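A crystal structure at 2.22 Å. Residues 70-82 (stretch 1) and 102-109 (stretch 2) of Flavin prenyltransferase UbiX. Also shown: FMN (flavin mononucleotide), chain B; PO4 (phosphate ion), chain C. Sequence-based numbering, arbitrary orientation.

Stretch 1 70-82: ASGSNKFDAVVVV
Stretch 2 (102-109) VRVCDIAL

The two stretches are joined by one strong polar link, from Arg103 to the backbone of Ala70. Arg103 NE donates to Ala70 O at 3.0 Å with an N-H...O angle of 163°, and Arg103 NH2 adds a weak bond to the same Ala70 O at 3.4 Å. The carbonyl thus lies at the guanidinium edge, which the side chain reaches with chi1 t, chi2 p and chi3 t. FMN N1 sits over one face of this group, 3.6 Å from Arg103 NH1, while Arg103 NH2 makes a weak bond to PO4 O4 (3.4 Å).

The phosphate is held more tightly by the loop: Gly72 N donates to PO4 O3 at 2.6 Å and Ser71 OG (chi1 t) to PO4 O1 at 2.7 Å. A CB on Gly72 would come within 2.7 Å of PO4 O3. Ser71 to Asn74 form a type I turn, with Asn74 N bonded to Ser71 O (3.2 Å); Ser73 N and Ser73 OG (chi1 p) both donate to Ser71 OG, at 3.0 and 2.7 Å.

Apolar packing begins within the loop itself. Ile107 (m, t) extends CD1 to 3.5 Å from both Ala70 C and Ser71 N. Phe76 (chi1 55°, chi2 79°) points toward the helix, its CE2 3.8 Å from Ile107 CG2 and its ring edge meeting Ala108, with CE1 to CB 3.9 Å.

The N-to-C directions of strand 78-81 and helix 102-109 make an angle of 137°, nearer antiparallel than parallel, with axes 9.0 Å apart at closest approach. The strand's alternation directs Val79 and Val81, both t, toward the helix and Ala78 and Val80 away. Val79 CG2 lies 4.0 Å from Ala108 CB, and Val79 CG1 4.1 Å from Cys105 SG. Cys105 (chi1 m) also receives Val81, whose CG2 is 3.6 Å from SG. In register, Ala70 CA lies 6.1 Å from Val104 CA, Gly72 CA 5.8 Å from Ile107 CA, and Val79 CA 6.8 Å from Cys105 CA.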

ATOM      1  N   ALA A  70      27.139  -7.206  21.159  1.00 40.89           N
ATOM      2  CA  ALA A  70      26.419  -5.981  20.845  1.00 40.96           C
ATOM      3  C   ALA A  70      26.990  -5.225  19.653  1.00 41.80           C
ATOM      4  O   ALA A  70      26.600  -4.074  19.429  1.00 42.14           O
ATOM      5  CB  ALA A  70      26.396  -5.059  22.066  1.00 41.05           C
ATOM      6  N   SER A  71      27.887  -5.831  18.880  1.00 34.77           N
ATOM      7  CA  SER A  71      28.452  -5.176  17.711  1.00 34.06           C
ATOM      8  C   SER A  71      28.509  -6.147  16.546  1.00 32.78           C
ATOM      9  O   SER A  71      28.836  -7.325  16.724  1.00 31.62           O
ATOM     10  CB  SER A  71      29.855  -4.644  17.990  1.00 35.03           C
ATOM     11  OG  SER A  71      30.510  -4.304  16.782  1.00 37.77           O
ATOM     12  N   GLY A  72      28.199  -5.640  15.350  1.00 28.24           N
ATOM     13  CA  GLY A  72      28.313  -6.446  14.148  1.00 30.81           C
ATOM     14  C   GLY A  72      29.738  -6.786  13.775  1.00 38.50           C
ATOM     15  O   GLY A  72      29.956  -7.713  12.987  1.00 41.04           O
ATOM     16  N   SER A  73      30.714  -6.055  14.323  1.00 40.39           N
ATOM     17  CA  SER A  73      32.112  -6.385  14.069  1.00 37.64           C
ATOM     18  C   SER A  73      32.459  -7.771  14.599  1.00 41.27           C
ATOM     19  O   SER A  73      33.383  -8.418  14.090  1.00 47.95           O
ATOM     20  CB  SER A  73      33.023  -5.330  14.699  1.00 31.68           C
ATOM     21  OG  SER A  73      32.917  -5.339  16.115  1.00 31.62           O
ATOM     22  N   ASN A  74      31.742  -8.238  15.615  1.00 39.59           N
ATOM     23  CA  ASN A  74      31.880  -9.600  16.107  1.00 38.58           C
ATOM     24  C   ASN A  74      30.857 -10.505  15.423  1.00 42.67           C
ATOM     25  O   ASN A  74      29.800 -10.060  14.970  1.00 45.30           O
ATOM     26  CB  ASN A  74      31.713  -9.644  17.627  1.00 37.73           C
ATOM     27  CG  ASN A  74      32.749  -8.797  18.348  1.00 40.74           C
ATOM     28  OD1 ASN A  74      33.924  -8.806  17.988  1.00 39.26           O
ATOM     29  ND2 ASN A  74      32.318  -8.056  19.364  1.00 41.57           N
ATOM     30  N   LYS A  75      31.182 -11.792  15.349  1.00 45.16           N
ATOM     31  CA  LYS A  75      30.454 -12.698  14.474  1.00 49.70           C
ATOM     32  C   LYS A  75      29.731 -13.788  15.258  1.00 43.74           C
ATOM     33  O   LYS A  75      30.146 -14.178  16.353  1.00 44.60           O
ATOM     34  CB  LYS A  75      31.403 -13.321  13.444  1.00 53.03           C
ATOM     35  CG  LYS A  75      32.199 -12.275  12.671  1.00 53.39           C
ATOM     36  CD  LYS A  75      32.641 -12.787  11.314  1.00 59.72           C
ATOM     37  CE  LYS A  75      32.137 -11.885  10.197  1.00 61.33           C
ATOM     38  NZ  LYS A  75      31.783 -12.655   8.968  1.00 60.81           N
ATOM     39  N   PHE A  76      28.616 -14.245  14.686  1.00 33.67           N
ATOM     40  CA  PHE A  76      27.901 -15.421  15.157  1.00 23.06           C
ATOM     41  C   PHE A  76      27.153 -16.019  13.976  1.00 25.95           C
ATOM     42  O   PHE A  76      27.029 -15.400  12.914  1.00 25.71           O
ATOM     43  CB  PHE A  76      26.946 -15.097  16.317  1.00 27.07           C
ATOM     44  CG  PHE A  76      25.951 -14.001  16.021  1.00 30.05           C
ATOM     45  CD1 PHE A  76      24.814 -14.252  15.262  1.00 29.65           C
ATOM     46  CD2 PHE A  76      26.139 -12.726  16.534  1.00 30.05           C
ATOM     47  CE1 PHE A  76      23.898 -13.244  15.002  1.00 27.62           C
ATOM     48  CE2 PHE A  76      25.224 -11.715  16.282  1.00 31.05           C
ATOM     49  CZ  PHE A  76      24.104 -11.972  15.518  1.00 27.21           C
ATOM     50  N   ASP A  77      26.652 -17.238  14.165  1.00 29.58           N
ATOM     51  CA  ASP A  77      25.980 -17.949  13.085  1.00 35.44           C
ATOM     52  C   ASP A  77      24.462 -17.848  13.135  1.00 34.09           C
ATOM     53  O   ASP A  77      23.829 -17.777  12.077  1.00 27.02           O
ATOM     54  CB  ASP A  77      26.385 -19.428  13.098  1.00 39.21           C
ATOM     55  CG  ASP A  77      27.840 -19.630  12.732  1.00 42.93           C
ATOM     56  OD1 ASP A  77      28.263 -19.116  11.676  1.00 43.53           O
ATOM     57  OD2 ASP A  77      28.562 -20.292  13.507  1.00 47.56           O
ATOM     58  N   ALA A  78      23.862 -17.835  14.324  1.00 26.94           N
ATOM     59  CA  ALA A  78      22.410 -17.866  14.412  1.00 21.66           C
ATOM     60  C   ALA A  78      21.959 -17.319  15.756  1.00 23.95           C
ATOM     61  O   ALA A  78      22.674 -17.412  16.759  1.00 27.09           O
ATOM     62  CB  ALA A  78      21.869 -19.288  14.219  1.00 17.86           C
ATOM     63  N   VAL A  79      20.756 -16.750  15.756  1.00 22.27           N
ATOM     64  CA  VAL A  79      20.075 -16.298  16.960  1.00 19.50           C
ATOM     65  C   VAL A  79      18.776 -17.076  17.082  1.00 18.05           C
ATOM     66  O   VAL A  79      18.062 -17.259  16.091  1.00 22.16           O
ATOM     67  CB  VAL A  79      19.786 -14.783  16.921  1.00 19.74           C
ATOM     68  CG1 VAL A  79      19.147 -14.328  18.225  1.00 17.33           C
ATOM     69  CG2 VAL A  79      21.056 -14.022  16.654  1.00 19.24           C
ATOM     70  N   VAL A  80      18.473 -17.539  18.289  1.00 21.81           N
ATOM     71  CA  VAL A  80      17.199 -18.183  18.577  1.00 17.29           C
ATOM     72  C   VAL A  80      16.570 -17.462  19.756  1.00 21.33           C
ATOM     73  O   VAL A  80      17.138 -17.449  20.854  1.00 19.53           O
ATOM     74  CB  VAL A  80      17.343 -19.683  18.881  1.00 24.60           C
ATOM     75  CG1 VAL A  80      15.961 -20.334  18.945  1.00 17.47           C
ATOM     76  CG2 VAL A  80      18.205 -20.359  17.826  1.00 22.96           C
ATOM     77  N   VAL A  81      15.409 -16.861  19.531  1.00 22.91           N
ATOM     78  CA  VAL A  81      14.636 -16.220  20.584  1.00 16.68           C
ATOM     79  C   VAL A  81      13.542 -17.208  20.970  1.00 20.03           C
ATOM     80  O   VAL A  81      12.565 -17.389  20.237  1.00 16.17           O
ATOM     81  CB  VAL A  81      14.071 -14.872  20.133  1.00 19.82           C
ATOM     82  CG1 VAL A  81      13.500 -14.116  21.323  1.00 18.45           C
ATOM     83  CG2 VAL A  81      15.156 -14.055  19.447  1.00 16.07           C
ATOM     84  N   VAL A  82      13.718 -17.859  22.117  1.00 22.04           N
ATOM     85  CA  VAL A  82      12.810 -18.915  22.561  1.00 18.44           C
ATOM     86  C   VAL A  82      12.624 -18.842  24.073  1.00 24.58           C
ATOM     87  O   VAL A  82      13.609 -18.882  24.823  1.00 22.07           O
ATOM     88  CB  VAL A  82      13.322 -20.304  22.143  1.00 20.15           C
ATOM     89  CG1 VAL A  82      14.786 -20.487  22.541  1.00 21.79           C
ATOM     90  CG2 VAL A  82      12.464 -21.382  22.772  1.00 23.01           C
ATOM     91  N   VAL A 102      17.369  -7.700  21.659  1.00 16.38           N
ATOM     92  CA  VAL A 102      16.900  -7.066  20.431  1.00 20.97           C
ATOM     93  C   VAL A 102      18.074  -6.531  19.623  1.00 20.40           C
ATOM     94  O   VAL A 102      18.047  -6.545  18.386  1.00 17.67           O
ATOM     95  CB  VAL A 102      15.876  -5.960  20.766  1.00 19.25           C
ATOM     96  CG1 VAL A 102      15.264  -5.361  19.486  1.00 14.70           C
ATOM     97  CG2 VAL A 102      14.797  -6.513  21.660  1.00 15.39           C
ATOM     98  N   ARG A 103      19.133  -6.076  20.295  1.00 22.77           N
ATOM     99  CA  ARG A 103      20.296  -5.578  19.571  1.00 20.66           C
ATOM    100  C   ARG A 103      20.948  -6.684  18.744  1.00 17.19           C
ATOM    101  O   ARG A 103      21.317  -6.455  17.584  1.00 18.69           O
ATOM    102  CB  ARG A 103      21.295  -4.951  20.550  1.00 19.63           C
ATOM    103  CG  ARG A 103      22.654  -4.596  19.946  1.00 24.24           C
ATOM    104  CD  ARG A 103      22.561  -3.543  18.828  1.00 20.52           C
ATOM    105  NE  ARG A 103      23.894  -3.165  18.356  1.00 22.64           N
ATOM    106  CZ  ARG A 103      24.143  -2.418  17.282  1.00 22.87           C
ATOM    107  NH1 ARG A 103      23.146  -1.950  16.547  1.00 17.70           N
ATOM    108  NH2 ARG A 103      25.397  -2.135  16.941  1.00 18.93           N
ATOM    109  N   VAL A 104      21.074  -7.898  19.301  1.00 16.90           N
ATOM    110  CA  VAL A 104      21.693  -8.971  18.518  1.00 19.52           C
ATOM    111  C   VAL A 104      20.746  -9.484  17.437  1.00 24.52           C
ATOM    112  O   VAL A 104      21.198  -9.982  16.399  1.00 21.12           O
ATOM    113  CB  VAL A 104      22.201 -10.124  19.413  1.00 25.91           C
ATOM    114  CG1 VAL A 104      23.200  -9.611  20.456  1.00 20.58           C
ATOM    115  CG2 VAL A 104      21.059 -10.874  20.070  1.00 28.46           C
ATOM    116  N   CYS A 105      19.427  -9.380  17.643  1.00 20.74           N
ATOM    117  CA  CYS A 105      18.508  -9.665  16.540  1.00 17.28           C
ATOM    118  C   CYS A 105      18.657  -8.640  15.428  1.00 15.03           C
ATOM    119  O   CYS A 105      18.694  -9.000  14.247  1.00 21.69           O
ATOM    120  CB  CYS A 105      17.061  -9.700  17.027  1.00 17.63           C
ATOM    121  SG  CYS A 105      16.699 -11.065  18.135  1.00 16.04           S
ATOM    122  N   ASP A 106      18.743  -7.354  15.784  1.00 14.96           N
ATOM    123  CA  ASP A 106      18.922  -6.316  14.772  1.00 17.51           C
ATOM    124  C   ASP A 106      20.249  -6.491  14.043  1.00 19.66           C
ATOM    125  O   ASP A 106      20.340  -6.257  12.830  1.00 19.16           O
ATOM    126  CB  ASP A 106      18.831  -4.934  15.427  1.00 14.53           C
ATOM    127  CG  ASP A 106      18.543  -3.824  14.428  1.00 19.76           C
ATOM    128  OD1 ASP A 106      17.606  -3.968  13.605  1.00 23.30           O
ATOM    129  OD2 ASP A 106      19.250  -2.793  14.472  1.00 20.74           O
ATOM    130  N   ILE A 107      21.285  -6.916  14.768  1.00 19.01           N
ATOM    131  CA  ILE A 107      22.575  -7.212  14.154  1.00 15.73           C
ATOM    132  C   ILE A 107      22.444  -8.379  13.185  1.00 15.59           C
ATOM    133  O   ILE A 107      22.958  -8.339  12.060  1.00 15.87           O
ATOM    134  CB  ILE A 107      23.627  -7.503  15.242  1.00 26.18           C
ATOM    135  CG1 ILE A 107      24.076  -6.204  15.919  1.00 23.10           C
ATOM    136  CG2 ILE A 107      24.810  -8.277  14.665  1.00 27.97           C
ATOM    137  CD1 ILE A 107      24.893  -6.428  17.187  1.00 17.38           C
ATOM    138  N   ALA A 108      21.756  -9.438  13.615  1.00 15.66           N
ATOM    139  CA  ALA A 108      21.552 -10.586  12.740  1.00 18.65           C
ATOM    140  C   ALA A 108      20.899 -10.170  11.431  1.00 17.41           C
ATOM    141  O   ALA A 108      21.258 -10.679  10.360  1.00 16.05           O
ATOM    142  CB  ALA A 108      20.710 -11.647  13.453  1.00 19.18           C
ATOM    143  N   LEU A 109      19.951  -9.228  11.489  1.00 14.46           N
ATOM    144  CA  LEU A 109      19.261  -8.818  10.270  1.00 13.88           C
ATOM    145  C   LEU A 109      20.166  -7.977   9.375  1.00 16.74           C
ATOM    146  O   LEU A 109      20.186  -8.170   8.155  1.00 13.55           O
ATOM    147  CB  LEU A 109      17.972  -8.063  10.615  1.00 13.48           C
ATOM    148  CG  LEU A 109      16.829  -8.900  11.219  1.00 24.47           C
ATOM    149  CD1 LEU A 109      15.743  -8.028  11.850  1.00 17.58           C
ATOM    150  CD2 LEU A 109      16.210  -9.831  10.179  1.00 18.12           C
TER
HETATM  151  N1  FMN B 201      23.743   1.087  18.336  0.75 37.51           N
HETATM  152  C2  FMN B 201      23.610   1.605  17.065  0.75 37.44           C
HETATM  153  O2  FMN B 201      22.492   1.619  16.577  0.75 43.64           O
HETATM  154  N3  FMN B 201      24.700   2.094  16.352  0.75 20.56           N
HETATM  155  C4  FMN B 201      25.951   2.065  16.953  0.75 35.32           C
HETATM  156  O4  FMN B 201      26.963   2.490  16.387  0.75 27.76           O
HETATM  157  C4A FMN B 201      26.085   1.545  18.232  0.75 42.54           C
HETATM  158  N5  FMN B 201      27.334   1.524  18.798  0.75 48.94           N
HETATM  159  C5A FMN B 201      27.491   1.017  20.062  0.75 50.90           C
HETATM  160  C6  FMN B 201      28.760   1.010  20.610  0.75 54.77           C
HETATM  161  C7  FMN B 201      28.946   0.502  21.880  0.75 58.71           C
HETATM  162  C7M FMN B 201      30.321   0.505  22.463  0.75 58.87           C
HETATM  163  C8  FMN B 201      27.871   0.005  22.603  0.75 62.56           C
HETATM  164  C8M FMN B 201      28.102  -0.535  23.980  0.75 66.12           C
HETATM  165  C9  FMN B 201      26.593   0.010  22.053  0.75 58.60           C
HETATM  166  C9A FMN B 201      26.401   0.520  20.774  0.75 50.58           C
HETATM  167  N10 FMN B 201      25.138   0.541  20.210  0.75 43.23           N
HETATM  168  C10 FMN B 201      24.986   1.052  18.931  0.75 40.97           C
HETATM  169  C1' FMN B 201      23.953  -0.005  20.964  0.75 33.74           C
HETATM  170  C2' FMN B 201      23.069   1.093  21.545  0.75 36.13           C
HETATM  171  O2' FMN B 201      23.803   1.851  22.481  0.75 34.73           O
HETATM  172  C3' FMN B 201      21.843   0.520  22.239  0.75 38.77           C
HETATM  173  O3' FMN B 201      20.889   0.119  21.277  0.75 41.46           O
HETATM  174  C4' FMN B 201      21.246   1.525  23.225  0.75 28.27           C
HETATM  175  O4' FMN B 201      20.094   0.970  23.814  0.75 29.56           O
HETATM  176  C5' FMN B 201      20.894   2.870  22.595  0.75 22.29           C
HETATM  177  O5' FMN B 201      20.147   3.625  23.531  0.75 34.50           O
HETATM  178  P   FMN B 201      20.018   5.231  23.428  0.75 29.62           P
HETATM  179  O1P FMN B 201      21.374   5.844  23.631  0.75 30.79           O
HETATM  180  O2P FMN B 201      19.528   5.583  22.043  0.75 42.24           O
HETATM  181  O3P FMN B 201      19.043   5.732  24.465  0.75 31.54           O
HETATM  182  P   PO4 C 202      28.582  -2.049  14.738  1.00 62.20           P
HETATM  183  O1  PO4 C 202      28.956  -2.239  16.191  1.00 56.63           O
HETATM  184  O2  PO4 C 202      29.817  -1.775  13.909  1.00 62.68           O
HETATM  185  O3  PO4 C 202      27.913  -3.300  14.215  1.00 68.28           O
HETATM  186  O4  PO4 C 202      27.633  -0.877  14.637  1.00 67.38           O